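Local coordinates for putative uncharacterized protein F9E10.5 (Arabidopsis thaliana, PDB 3AG7), which acts through its auxilin-like J domain, the part of the chain modelled here, as a co-chaperone required for chloroplast photorelocation movement, at residues Asn25-Leu30 with Met49-Gly54; Ala56-Tyr61 with Asp98-Leu103; Ser31-Ile36 with Ser41-Val46; Leu66-Asp71 with Tyr84-Val89. All coordinates share one frame; numbering follows the deposited sequence.

How the interactions relate
The four contacts tie helices 26-30, 54-68 and 80-100 and the loops between them into one J domain. Interaction 1 and interaction 2 lie about 8 Å apart, centre to centre, and meet at Val57, which touches both Met51 and Ile26. Interaction 3 borders interaction 1, where the CE of Met51 lies 3.4 Å from the O of Val46. It also meets interaction 4, with Trp43 against Ile67. Interactions 2 and 4 join the same two helices, 54-68 and 80-100, at places about 18 Å apart between centres. Interaction 4, whose segment 66-71 runs on into helix 70-75, includes the His69-Pro70-Asp71 motif of J domains, about 19 Å from interaction 1, centre to centre.

Interaction 1 of 4, residues Asn25-Leu30 with Met49-Gly54; sequences NIRSLL and MDMIEG
Arg27 reaches from helix 26-30 to the loop before helix 54-68 and donates two hydrogen bonds to consecutive backbone carbonyls. Its NE binds the O of Met51 at 2.8 Å and meets that carbonyl almost head-on, with a C=O...N angle of 166°. Its NH2 binds the O of Ile52 at 2.9 Å, tilted from the carbonyl plane. Both oxygens lie at the edge of the guanidinium, close to its plane. Two bonds from one flat group fix its rotation. The chain is extended from CG to NE, which carries the charged end across to the loop.

The loop leads into helix 54-68, with Glu53 at its N-cap position. Helix 26-30 is a short helix that precedes the long helix 54-68 of the auxilin-like J domain. It begins at Asn25, whose OD1 caps it by accepting from the N of Ser28 at 2.8 Å.

The apolar part of the contact belongs to Met51. Its side chain and that of Arg27 run past each other in opposite directions, and SD comes 3.8 Å from the CB of Arg27. A bend at the last torsion (chi3 67°) turns the methyl group toward Leu30, where CE rests 3.8 Å from CB. Met51 and Leu30 are both buried. Leu30 also packs on Ser60 and Ala64 of helix 54-68, while Met51 touches Val46.

Interaction 2 of 4, residues Ala56-Tyr61 with Asp98-Leu103; sequences AVRKSY and DHFNTL
The OD1 of Asn101 is gripped twice. The NH2 of Arg58 donates to it at 2.6 Å, and a water donates to it at 2.8 Å. The same water accepts from the NE of Arg58, also at 2.8 Å, so the direct bond and the water bridge together tie the guanidinium to the amide. The direct bond lies nearly in line with the side-chain C=O, at an angle of 166°. OD1 is somewhat out of the guanidinium plane, and the two flat groups are inclined to each other. The amide ND2 makes a weak bond to the O of Trp97.

Phe100 lies over one face of the guanidinium. Its CE2 sits over the centre of that group, 3.7 Å from NH2. The two planes are steeply inclined, so they are far from a parallel stack.

One face of the ring is covered by Val57, in a CH-pi contact. CG1 of Val57 stands 3.7 Å from the centroid of the Phe100 ring and only 11° off its normal. Val57 holds CG1 trans to the main-chain N (chi1 176°), and this methyl faces the ring. Ile26 of helix 26-30 touches both Val57 and Phe100.

The contact thus joins the start of helix 54-68 to the end of helix 80-100. These helices are the long antiparallel pair at the centre of the J-domain fold.

Interaction 3 of 4, residues Ser31-Ile36 with Ser41-Val46; sequences STLQYI and SGWKPV
Leu33 lies across one face of the Trp43 indole, and the two side chains cross at about a right angle. Its CD1 stands 3.7 Å from the centroid of the six-membered ring and 7° off the normal, a CH-pi contact. Its CB lies over the same face near the pyrrole part, 3.6 Å from NE1. One leucine therefore spans both rings. With chi1 at -178°, the indole of Trp43 swings away from its own backbone N and extends toward Leu33. Trp43 also touches Arg63 and Ile67 of helix 54-68.

Gln34 takes a different conformation. CG stands between the backbone N and the carbonyl carbon (chi1 63°), and the chain bends again at the second torsion. This folded shape brings the end of the side chain to the CB of Pro45. The two side chains cross at about a right angle.

At the other end of the contact, Ser31 meets Val46 through the backbone. The CA of Ser31 makes a C-H...O contact with the O of Val46 at 3.4 Å. The CB of Ser31 is near the same oxygen, at 3.6 Å. The hydroxyl is used elsewhere, in a bond with the O of Arg27.

The two segments run in roughly opposing directions. They are irregular apart from the 3-10 turn at 33-35. Together they form part of the connection between helices 26-30 and 54-68, packed against helix 54-68 of the J domain.

Interaction 4 of 4, residues Leu66-Asp71 with Tyr84-Val89; sequences LILHPD and YMAEKV
Leu68 carries this contact from the last turn of helix 54-68, dividing its two methyl groups between two residues of helix 80-100. CD1 meets the CG1 of Val89 at 3.6 Å. CD2 meets the CB of Ala86 at 3.7 Å and also lies near the CA of that residue. The small alanine lets the backbones come close, with the CA atoms of Leu68 and Ala86 only 5.5 Å apart. The side chains of Leu68 and Val89 meet at a slant.

This part is tight and wholly apolar. All three residues are buried, and the core continues around them. Leu68 also packs on Leu37, Phe90 and Leu93, Ala86 on Leu73 of helix 70-75, and Val89 on Leu33.

The outer side is different. Pro70, Asp71 and Glu87 are exposed, and the CB of His69 points away from helix 80-100. Glu87 and Lys88 form a long salt bridge, with OE1 and NZ 3.9 Å apart. Tyr84 turns to another part of the fold and bonds through OH to Asp12 of helix 5-19.

At His69 the chain leaves helix 54-68, and the same residue is the N-cap of helix 70-75. His69, Pro70 and Asp71 form the HPD motif of J domains, the signature through which J-domain co-chaperones stimulate Hsp70, and probably this one too. Here the buried Leu68, immediately before the motif, packs against helix 80-100.

Interaction 1 of 4, residues Asn25-Leu30 with Met49-Gly54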
loop_
_atom_site.group_PDB
_atom_site.type_symbol
_atom_site.label_atom_id
_atom_site.label_comp_id
_atom_site.label_asym_id
_atom_site.label_seq_id
_atom_site.Cartn_x
_atom_site.Cartn_y
_atom_site.Cartn_z
ATOM N N ASN A 25 1.393 -11.177 -1.289
ATOM C CA ASN A 25 2.321 -11.152 -2.416
ATOM C C ASN A 25 2.842 -9.755 -2.665
ATOM O O ASN A 25 2.110 -8.909 -3.164
ATOM C CB ASN A 25 1.648 -11.680 -3.686
ATOM C CG ASN A 25 2.624 -11.785 -4.824
ATOM O OD1 ASN A 25 3.274 -10.806 -5.160
ATOM N ND2 ASN A 25 2.811 -12.994 -5.352
ATOM N N ILE A 26 4.114 -9.506 -2.338
ATOM C CA ILE A 26 4.554 -8.110 -2.218
ATOM C C ILE A 26 4.598 -7.457 -3.588
ATOM O O ILE A 26 4.291 -6.268 -3.734
ATOM C CB ILE A 26 5.931 -7.972 -1.496
ATOM C CG1 ILE A 26 6.272 -6.512 -1.135
ATOM C CG2 ILE A 26 7.070 -8.501 -2.398
ATOM C CD1 ILE A 26 5.224 -5.762 -0.319
ATOM N N ARG A 27 4.983 -8.222 -4.599
ATOM C CA ARG A 27 5.030 -7.647 -5.942
ATOM C C ARG A 27 3.633 -7.352 -6.482
ATOM O O ARG A 27 3.418 -6.366 -7.209
ATOM C CB ARG A 27 5.749 -8.605 -6.878
ATOM C CG ARG A 27 7.213 -8.728 -6.573
ATOM C CD ARG A 27 7.806 -9.787 -7.492
ATOM N NE ARG A 27 9.243 -9.981 -7.272
ATOM C CZ ARG A 27 9.756 -10.901 -6.461
ATOM N NH1 ARG A 27 8.963 -11.638 -5.685
ATOM N NH2 ARG A 27 11.079 -11.049 -6.367
ATOM N N SER A 28 2.673 -8.221 -6.173
ATOM C CA SER A 28 1.279 -7.973 -6.628
ATOM C C SER A 28 0.726 -6.651 -6.075
ATOM O O SER A 28 0.038 -5.901 -6.796
ATOM C CB SER A 28 0.352 -9.115 -6.196
ATOM O OG SER A 28 0.654 -10.340 -6.874
ATOM N N LEU A 29 1.023 -6.387 -4.808
ATOM C CA LEU A 29 0.600 -5.124 -4.156
ATOM C C LEU A 29 1.417 -3.945 -4.676
ATOM O O LEU A 29 0.843 -2.959 -5.121
ATOM C CB LEU A 29 0.752 -5.210 -2.646
ATOM C CG LEU A 29 -0.055 -6.329 -1.965
ATOM C CD1 LEU A 29 0.357 -6.423 -0.491
ATOM C CD2 LEU A 29 -1.607 -6.140 -2.128
ATOM N N LEU A 30 2.740 -4.061 -4.662
ATOM C CA LEU A 30 3.608 -2.935 -5.100
ATOM C C LEU A 30 3.364 -2.497 -6.570
ATOM O O LEU A 30 3.342 -1.296 -6.866
ATOM C CB LEU A 30 5.100 -3.245 -4.910
ATOM C CG LEU A 30 5.615 -3.393 -3.472
ATOM C CD1 LEU A 30 7.081 -3.959 -3.481
ATOM C CD2 LEU A 30 5.503 -2.046 -2.732
ATOM N N MET A 49 8.541 -5.981 -14.150
ATOM C CA MET A 49 9.874 -6.178 -14.654
ATOM C C MET A 49 10.907 -5.328 -13.929
ATOM O O MET A 49 12.093 -5.606 -14.056
ATOM C CB MET A 49 9.905 -5.920 -16.162
ATOM C CG MET A 49 9.210 -7.075 -16.926
ATOM S SD MET A 49 10.246 -8.567 -17.041
ATOM C CE MET A 49 11.483 -8.040 -18.202
ATOM N N ASP A 50 10.460 -4.311 -13.184
ATOM C CA ASP A 50 11.362 -3.477 -12.405
ATOM C C ASP A 50 11.433 -3.875 -10.926
ATOM O O ASP A 50 12.040 -3.177 -10.114
ATOM C CB ASP A 50 10.993 -1.993 -12.507
ATOM C CG ASP A 50 11.253 -1.401 -13.875
ATOM O OD1 ASP A 50 11.987 -2.004 -14.687
ATOM O OD2 ASP A 50 10.738 -0.291 -14.105
ATOM N N MET A 51 10.854 -5.017 -10.586
ATOM C CA MET A 51 10.873 -5.504 -9.200
ATOM C C MET A 51 11.115 -7.008 -9.187
ATOM O O MET A 51 10.381 -7.785 -8.543
ATOM C CB MET A 51 9.579 -5.107 -8.456
ATOM C CG MET A 51 8.295 -5.629 -9.098
ATOM S SD MET A 51 6.805 -5.218 -8.142
ATOM C CE MET A 51 6.759 -3.450 -8.310
ATOM N N ILE A 52 12.117 -7.414 -9.968
ATOM C CA ILE A 52 12.453 -8.842 -10.149
ATOM C C ILE A 52 13.452 -9.275 -9.069
ATOM O O ILE A 52 13.135 -10.128 -8.208
ATOM C CB ILE A 52 13.066 -9.106 -11.568
ATOM C CG1 ILE A 52 12.032 -8.811 -12.684
ATOM C CG2 ILE A 52 13.541 -10.552 -11.648
ATOM C CD1 ILE A 52 10.776 -9.718 -12.665
ATOM N N GLU A 53 14.628 -8.647 -9.056
ATOM C CA GLU A 53 15.665 -9.064 -8.122
ATOM C C GLU A 53 15.359 -8.541 -6.735
ATOM O O GLU A 53 14.587 -7.581 -6.581
ATOM C CB GLU A 53 17.072 -8.652 -8.569
ATOM C CG GLU A 53 17.435 -7.182 -8.376
ATOM C CD GLU A 53 16.927 -6.296 -9.488
ATOM O OE1 GLU A 53 17.329 -5.098 -9.510
ATOM O OE2 GLU A 53 16.136 -6.784 -10.339
ATOM N N GLY A 54 15.964 -9.174 -5.736
ATOM C CA GLY A 54 15.732 -8.806 -4.332
ATOM C C GLY A 54 15.875 -7.322 -4.014
ATOM O O GLY A 54 14.975 -6.742 -3.387
#

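Interaction 2 of 4, residues Ala56-Tyr61 with Asp98-Leu103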
loop_
_atom_site.group_PDB
_atom_site.type_symbol
_atom_site.label_atom_id
_atom_site.label_comp_id
_atom_site.label_asym_id
_atom_site.label_seq_id
_atom_site.Cartn_x
_atom_site.Cartn_y
_atom_site.Cartn_z
ATOM N N ALA A 56 15.592 -4.744 -5.861
ATOM C CA ALA A 56 14.544 -3.942 -6.533
ATOM C C ALA A 56 13.248 -4.013 -5.736
ATOM O O ALA A 56 12.549 -2.996 -5.553
ATOM C CB ALA A 56 14.322 -4.439 -7.931
ATOM N N VAL A 57 12.954 -5.201 -5.221
ATOM C CA VAL A 57 11.755 -5.366 -4.370
ATOM C C VAL A 57 11.920 -4.490 -3.130
ATOM O O VAL A 57 11.010 -3.750 -2.765
ATOM C CB VAL A 57 11.489 -6.812 -4.005
ATOM C CG1 VAL A 57 10.291 -6.897 -3.050
ATOM C CG2 VAL A 57 11.216 -7.630 -5.299
ATOM N N ARG A 58 13.066 -4.614 -2.472
ATOM C CA ARG A 58 13.367 -3.846 -1.268
ATOM C C ARG A 58 13.327 -2.358 -1.500
ATOM O O ARG A 58 12.870 -1.601 -0.630
ATOM C CB ARG A 58 14.689 -4.310 -0.636
ATOM C CG ARG A 58 14.605 -5.748 -0.212
ATOM C CD ARG A 58 15.778 -6.223 0.644
ATOM N NE ARG A 58 15.446 -7.529 1.240
ATOM C CZ ARG A 58 15.673 -8.703 0.653
ATOM N NH1 ARG A 58 16.295 -8.763 -0.527
ATOM N NH2 ARG A 58 15.303 -9.828 1.250
ATOM N N LYS A 59 13.806 -1.915 -2.665
ATOM C CA LYS A 59 13.735 -0.508 -2.956
ATOM C C LYS A 59 12.298 0.011 -3.108
ATOM O O LYS A 59 11.923 1.086 -2.564
ATOM C CB LYS A 59 14.550 -0.194 -4.193
ATOM C CG LYS A 59 14.571 1.291 -4.436
ATOM C CD LYS A 59 15.701 1.629 -5.350
ATOM C CE LYS A 59 16.763 2.388 -4.585
ATOM N NZ LYS A 59 17.362 3.311 -5.561
ATOM N N SER A 60 11.485 -0.774 -3.810
ATOM C CA SER A 60 10.100 -0.396 -4.048
ATOM C C SER A 60 9.316 -0.454 -2.730
ATOM O O SER A 60 8.462 0.390 -2.441
ATOM C CB SER A 60 9.498 -1.316 -5.110
ATOM O OG SER A 60 9.908 -0.930 -6.412
ATOM N N TYR A 61 9.656 -1.419 -1.893
ATOM C CA TYR A 61 9.042 -1.486 -0.572
ATOM C C TYR A 61 9.381 -0.262 0.266
ATOM O O TYR A 61 8.506 0.374 0.853
ATOM C CB TYR A 61 9.515 -2.731 0.154
ATOM C CG TYR A 61 8.916 -2.847 1.527
ATOM C CD1 TYR A 61 7.568 -3.086 1.693
ATOM C CD2 TYR A 61 9.710 -2.734 2.657
ATOM C CE1 TYR A 61 7.010 -3.188 2.961
ATOM C CE2 TYR A 61 9.151 -2.870 3.951
ATOM C CZ TYR A 61 7.803 -3.057 4.069
ATOM O OH TYR A 61 7.216 -3.204 5.313
ATOM N N ASP A 98 6.848 -9.546 4.998
ATOM C CA ASP A 98 7.353 -10.643 5.806
ATOM C C ASP A 98 7.373 -11.981 5.042
ATOM O O ASP A 98 8.307 -12.748 5.184
ATOM C CB ASP A 98 6.552 -10.744 7.105
ATOM C CG ASP A 98 7.105 -11.805 8.012
ATOM O OD1 ASP A 98 8.066 -11.507 8.771
ATOM O OD2 ASP A 98 6.620 -12.941 7.906
ATOM N N HIS A 99 6.346 -12.245 4.235
ATOM C CA HIS A 99 6.330 -13.429 3.365
ATOM C C HIS A 99 7.451 -13.404 2.322
ATOM O O HIS A 99 8.142 -14.396 2.128
ATOM C CB HIS A 99 4.958 -13.538 2.678
ATOM C CG HIS A 99 4.804 -14.725 1.782
ATOM N ND1 HIS A 99 4.463 -15.976 2.259
ATOM C CD2 HIS A 99 4.864 -14.837 0.432
ATOM C CE1 HIS A 99 4.355 -16.814 1.242
ATOM N NE2 HIS A 99 4.592 -16.148 0.124
ATOM N N PHE A 100 7.641 -12.269 1.661
ATOM C CA PHE A 100 8.732 -12.097 0.698
ATOM C C PHE A 100 10.090 -12.497 1.289
ATOM O O PHE A 100 10.897 -13.201 0.630
ATOM C CB PHE A 100 8.762 -10.634 0.189
ATOM C CG PHE A 100 10.011 -10.278 -0.587
ATOM C CD1 PHE A 100 10.235 -10.814 -1.851
ATOM C CD2 PHE A 100 11.001 -9.439 -0.021
ATOM C CE1 PHE A 100 11.434 -10.499 -2.556
ATOM C CE2 PHE A 100 12.195 -9.163 -0.698
ATOM C CZ PHE A 100 12.411 -9.706 -1.967
ATOM N N ASN A 101 10.362 -12.035 2.503
ATOM C CA ASN A 101 11.672 -12.211 3.122
ATOM C C ASN A 101 11.910 -13.624 3.633
ATOM O O ASN A 101 13.001 -13.945 4.076
ATOM C CB ASN A 101 11.916 -11.185 4.224
ATOM C CG ASN A 101 12.367 -9.848 3.681
ATOM O OD1 ASN A 101 13.418 -9.745 3.042
ATOM N ND2 ASN A 101 11.552 -8.829 3.878
ATOM N N THR A 102 10.904 -14.486 3.512
ATOM C CA THR A 102 11.032 -15.881 3.926
ATOM C C THR A 102 10.629 -16.824 2.787
ATOM O O THR A 102 11.488 -17.450 2.187
ATOM C CB THR A 102 10.221 -16.191 5.193
ATOM O OG1 THR A 102 8.840 -15.878 4.941
ATOM C CG2 THR A 102 10.700 -15.334 6.370
ATOM N N LEU A 103 9.335 -16.899 2.473
ATOM C CA LEU A 103 8.802 -17.854 1.477
ATOM C C LEU A 103 8.901 -17.398 -0.009
ATOM O O LEU A 103 9.189 -18.203 -0.899
ATOM C CB LEU A 103 7.344 -18.196 1.825
ATOM C CG LEU A 103 7.242 -18.917 3.171
ATOM C CD1 LEU A 103 5.825 -19.154 3.624
ATOM C CD2 LEU A 103 7.977 -20.219 3.055
HETATM O O HOH W 1 14.924 -7.522 3.958
#

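Interaction 3 of 4, residues Ser31-Ile36 with Ser41-Val46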
loop_
_atom_site.group_PDB
_atom_site.type_symbol
_atom_site.label_atom_id
_atom_site.label_comp_id
_atom_site.label_asym_id
_atom_site.label_seq_id
_atom_site.Cartn_x
_atom_site.Cartn_y
_atom_site.Cartn_z
ATOM N N SER A 31 3.195 -3.468 -7.456
ATOM C CA SER A 31 3.008 -3.235 -8.885
ATOM C C SER A 31 1.619 -2.633 -9.213
ATOM O O SER A 31 1.355 -2.258 -10.373
ATOM C CB SER A 31 3.231 -4.529 -9.699
ATOM O OG SER A 31 2.207 -5.455 -9.427
ATOM N N THR A 32 0.739 -2.574 -8.223
ATOM C CA THR A 32 -0.627 -2.063 -8.427
ATOM C C THR A 32 -1.058 -0.960 -7.430
ATOM O O THR A 32 -2.225 -0.561 -7.418
ATOM C CB THR A 32 -1.701 -3.182 -8.368
ATOM O OG1 THR A 32 -1.715 -3.808 -7.062
ATOM C CG2 THR A 32 -1.486 -4.203 -9.487
ATOM N N LEU A 33 -0.102 -0.376 -6.706
ATOM C CA LEU A 33 -0.442 0.684 -5.746
ATOM C C LEU A 33 -1.109 1.905 -6.360
ATOM O O LEU A 33 -1.866 2.586 -5.679
ATOM C CB LEU A 33 0.784 1.136 -4.945
ATOM C CG LEU A 33 1.137 0.278 -3.725
ATOM C CD1 LEU A 33 2.433 0.812 -3.176
ATOM C CD2 LEU A 33 0.036 0.334 -2.655
ATOM N N GLN A 34 -0.881 2.140 -7.649
ATOM C CA GLN A 34 -1.407 3.329 -8.337
ATOM C C GLN A 34 -2.916 3.217 -8.500
ATOM O O GLN A 34 -3.597 4.208 -8.782
ATOM C CB GLN A 34 -0.700 3.526 -9.694
ATOM C CG GLN A 34 -0.917 2.411 -10.690
ATOM C CD GLN A 34 0.197 1.365 -10.670
ATOM O OE1 GLN A 34 0.604 0.875 -9.611
ATOM N NE2 GLN A 34 0.694 1.009 -11.867
ATOM N N TYR A 35 -3.427 2.015 -8.259
ATOM C CA TYR A 35 -4.857 1.743 -8.410
ATOM C C TYR A 35 -5.592 1.848 -7.076
ATOM O O TYR A 35 -6.803 1.719 -7.033
ATOM C CB TYR A 35 -5.088 0.380 -9.048
ATOM C CG TYR A 35 -4.602 0.333 -10.481
ATOM C CD1 TYR A 35 -5.285 1.017 -11.480
ATOM C CD2 TYR A 35 -3.442 -0.345 -10.810
ATOM C CE1 TYR A 35 -4.835 1.008 -12.781
ATOM C CE2 TYR A 35 -2.977 -0.355 -12.105
ATOM C CZ TYR A 35 -3.673 0.319 -13.085
ATOM O OH TYR A 35 -3.216 0.293 -14.389
ATOM N N ILE A 36 -4.874 2.087 -5.985
ATOM C CA ILE A 36 -5.531 2.238 -4.674
ATOM C C ILE A 36 -5.156 3.572 -4.015
ATOM O O ILE A 36 -5.972 4.192 -3.322
ATOM C CB ILE A 36 -5.275 1.003 -3.737
ATOM C CG1 ILE A 36 -6.161 1.021 -2.471
ATOM C CG2 ILE A 36 -3.838 0.859 -3.356
ATOM C CD1 ILE A 36 -7.652 0.878 -2.766
ATOM N N SER A 41 -0.045 11.197 -3.901
ATOM C CA SER A 41 0.531 10.493 -2.762
ATOM C C SER A 41 2.041 10.533 -2.916
ATOM O O SER A 41 2.784 10.501 -1.930
ATOM C CB SER A 41 0.025 9.038 -2.701
ATOM O OG SER A 41 0.326 8.317 -3.888
ATOM N N GLY A 42 2.493 10.603 -4.164
ATOM C CA GLY A 42 3.898 10.529 -4.458
ATOM C C GLY A 42 4.350 9.186 -5.040
ATOM O O GLY A 42 5.522 9.022 -5.409
ATOM N N TRP A 43 3.443 8.217 -5.118
ATOM C CA TRP A 43 3.813 6.889 -5.648
ATOM C C TRP A 43 4.070 6.940 -7.159
ATOM O O TRP A 43 3.210 7.342 -7.930
ATOM C CB TRP A 43 2.729 5.836 -5.332
ATOM C CG TRP A 43 3.108 4.460 -5.824
ATOM C CD1 TRP A 43 2.597 3.794 -6.929
ATOM C CD2 TRP A 43 4.152 3.624 -5.308
ATOM N NE1 TRP A 43 3.239 2.589 -7.089
ATOM C CE2 TRP A 43 4.219 2.479 -6.134
ATOM C CE3 TRP A 43 5.066 3.744 -4.250
ATOM C CZ2 TRP A 43 5.113 1.428 -5.882
ATOM C CZ3 TRP A 43 5.986 2.710 -4.036
ATOM C CH2 TRP A 43 5.969 1.557 -4.826
ATOM N N LYS A 44 5.221 6.462 -7.589
ATOM C CA LYS A 44 5.464 6.279 -9.009
ATOM C C LYS A 44 5.229 4.814 -9.381
ATOM O O LYS A 44 5.696 3.936 -8.698
ATOM C CB LYS A 44 6.875 6.749 -9.366
ATOM C CG LYS A 44 6.963 8.288 -9.420
ATOM C CD LYS A 44 8.393 8.819 -9.405
ATOM C CE LYS A 44 8.433 10.232 -8.790
ATOM N NZ LYS A 44 9.233 11.234 -9.584
ATOM N N PRO A 45 4.437 4.553 -10.434
ATOM C CA PRO A 45 4.175 3.180 -10.861
ATOM C C PRO A 45 5.430 2.381 -11.138
ATOM O O PRO A 45 6.397 2.911 -11.717
ATOM C CB PRO A 45 3.336 3.346 -12.148
ATOM C CG PRO A 45 3.492 4.727 -12.549
ATOM C CD PRO A 45 3.762 5.531 -11.298
ATOM N N VAL A 46 5.392 1.098 -10.780
ATOM C CA VAL A 46 6.566 0.236 -10.923
ATOM C C VAL A 46 6.051 -1.078 -11.510
ATOM O O VAL A 46 5.275 -1.748 -10.854
ATOM C CB VAL A 46 7.339 -0.051 -9.544
ATOM C CG1 VAL A 46 8.638 -0.827 -9.822
ATOM C CG2 VAL A 46 7.652 1.213 -8.732
#

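Interaction 4 of 4, residues Leu66-Asp71 with Tyr84-Val89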
loop_
_atom_site.group_PDB
_atom_site.type_symbol
_atom_site.label_atom_id
_atom_site.label_comp_id
_atom_site.label_asym_id
_atom_site.label_seq_id
_atom_site.Cartn_x
_atom_site.Cartn_y
_atom_site.Cartn_z
ATOM N N LEU A 66 7.677 4.917 2.800
ATOM C CA LEU A 66 7.907 6.338 2.999
ATOM C C LEU A 66 6.670 7.137 2.684
ATOM O O LEU A 66 6.567 8.311 3.107
ATOM C CB LEU A 66 9.101 6.824 2.174
ATOM C CG LEU A 66 10.439 6.265 2.656
ATOM C CD1 LEU A 66 11.541 6.813 1.768
ATOM C CD2 LEU A 66 10.725 6.579 4.138
ATOM N N ILE A 67 5.755 6.535 1.921
ATOM C CA ILE A 67 4.436 7.111 1.653
ATOM C C ILE A 67 3.391 6.698 2.690
ATOM O O ILE A 67 2.575 7.527 3.136
ATOM C CB ILE A 67 3.931 6.752 0.235
ATOM C CG1 ILE A 67 4.892 7.351 -0.781
ATOM C CG2 ILE A 67 2.452 7.201 0.020
ATOM C CD1 ILE A 67 4.629 6.970 -2.251
ATOM N N LEU A 68 3.381 5.421 3.031
ATOM C CA LEU A 68 2.243 4.833 3.754
ATOM C C LEU A 68 2.458 4.699 5.276
ATOM O O LEU A 68 1.513 4.438 6.050
ATOM C CB LEU A 68 1.914 3.461 3.150
ATOM C CG LEU A 68 1.207 3.495 1.807
ATOM C CD1 LEU A 68 1.131 2.056 1.294
ATOM C CD2 LEU A 68 -0.199 4.116 1.893
ATOM N N HIS A 69 3.700 4.860 5.721
ATOM C CA HIS A 69 4.003 4.714 7.134
ATOM C C HIS A 69 3.208 5.765 7.914
ATOM O O HIS A 69 3.234 6.945 7.562
ATOM C CB HIS A 69 5.523 4.873 7.372
ATOM C CG HIS A 69 5.934 4.606 8.789
ATOM N ND1 HIS A 69 6.715 3.530 9.170
ATOM C CD2 HIS A 69 5.686 5.307 9.917
ATOM C CE1 HIS A 69 6.908 3.580 10.479
ATOM N NE2 HIS A 69 6.313 4.659 10.945
ATOM N N PRO A 70 2.502 5.348 8.995
ATOM C CA PRO A 70 1.592 6.268 9.674
ATOM C C PRO A 70 2.319 7.510 10.151
ATOM O O PRO A 70 1.730 8.592 10.195
ATOM C CB PRO A 70 1.045 5.426 10.872
ATOM C CG PRO A 70 1.962 4.330 11.003
ATOM C CD PRO A 70 2.614 4.067 9.709
ATOM N N ASP A 71 3.577 7.362 10.529
ATOM C CA ASP A 71 4.369 8.501 10.988
ATOM C C ASP A 71 4.629 9.485 9.856
ATOM O O ASP A 71 4.607 10.697 10.067
ATOM C CB ASP A 71 5.712 8.037 11.592
ATOM C CG ASP A 71 6.474 9.172 12.275
ATOM O OD1 ASP A 71 5.869 9.835 13.134
ATOM O OD2 ASP A 71 7.674 9.399 11.978
ATOM N N TYR A 84 -6.641 6.409 7.634
ATOM C CA TYR A 84 -7.380 5.149 7.675
ATOM C C TYR A 84 -7.097 4.233 6.470
ATOM O O TYR A 84 -6.738 3.056 6.649
ATOM C CB TYR A 84 -8.888 5.423 7.808
ATOM C CG TYR A 84 -9.709 4.164 7.913
ATOM C CD1 TYR A 84 -9.974 3.579 9.162
ATOM C CD2 TYR A 84 -10.092 3.471 6.779
ATOM C CE1 TYR A 84 -10.738 2.406 9.247
ATOM C CE2 TYR A 84 -10.860 2.332 6.855
ATOM C CZ TYR A 84 -11.156 1.779 8.084
ATOM O OH TYR A 84 -11.864 0.590 8.145
ATOM N N MET A 85 -7.185 4.764 5.248
ATOM C CA MET A 85 -6.946 3.973 4.055
ATOM C C MET A 85 -5.526 3.433 4.087
ATOM O O MET A 85 -5.291 2.246 3.806
ATOM C CB MET A 85 -7.143 4.864 2.814
ATOM C CG MET A 85 -7.735 4.168 1.651
ATOM S SD MET A 85 -7.884 5.337 0.299
ATOM C CE MET A 85 -6.358 4.914 -0.531
ATOM N N ALA A 86 -4.578 4.305 4.434
ATOM C CA ALA A 86 -3.164 3.924 4.465
ATOM C C ALA A 86 -2.922 2.808 5.482
ATOM O O ALA A 86 -2.127 1.932 5.253
ATOM C CB ALA A 86 -2.300 5.117 4.807
ATOM N N GLU A 87 -3.567 2.894 6.639
ATOM C CA GLU A 87 -3.359 1.889 7.673
ATOM C C GLU A 87 -3.769 0.511 7.134
ATOM O O GLU A 87 -3.059 -0.501 7.339
ATOM C CB GLU A 87 -4.179 2.248 8.915
ATOM C CG GLU A 87 -4.176 1.203 10.022
ATOM C CD GLU A 87 -5.116 1.580 11.180
ATOM O OE1 GLU A 87 -6.127 0.878 11.367
ATOM O OE2 GLU A 87 -4.904 2.616 11.849
ATOM N N LYS A 88 -4.869 0.470 6.384
ATOM C CA LYS A 88 -5.288 -0.822 5.820
ATOM C C LYS A 88 -4.314 -1.310 4.773
ATOM O O LYS A 88 -3.992 -2.477 4.742
ATOM C CB LYS A 88 -6.674 -0.750 5.239
ATOM C CG LYS A 88 -7.726 -0.391 6.257
ATOM C CD LYS A 88 -7.738 -1.355 7.409
ATOM C CE LYS A 88 -8.676 -0.823 8.496
ATOM N NZ LYS A 88 -8.625 -1.682 9.706
ATOM N N VAL A 89 -3.858 -0.412 3.891
ATOM C CA VAL A 89 -2.933 -0.825 2.844
ATOM C C VAL A 89 -1.573 -1.227 3.434
ATOM O O VAL A 89 -0.943 -2.235 3.036
ATOM C CB VAL A 89 -2.780 0.282 1.786
ATOM C CG1 VAL A 89 -1.713 -0.097 0.784
ATOM C CG2 VAL A 89 -4.146 0.514 1.083
#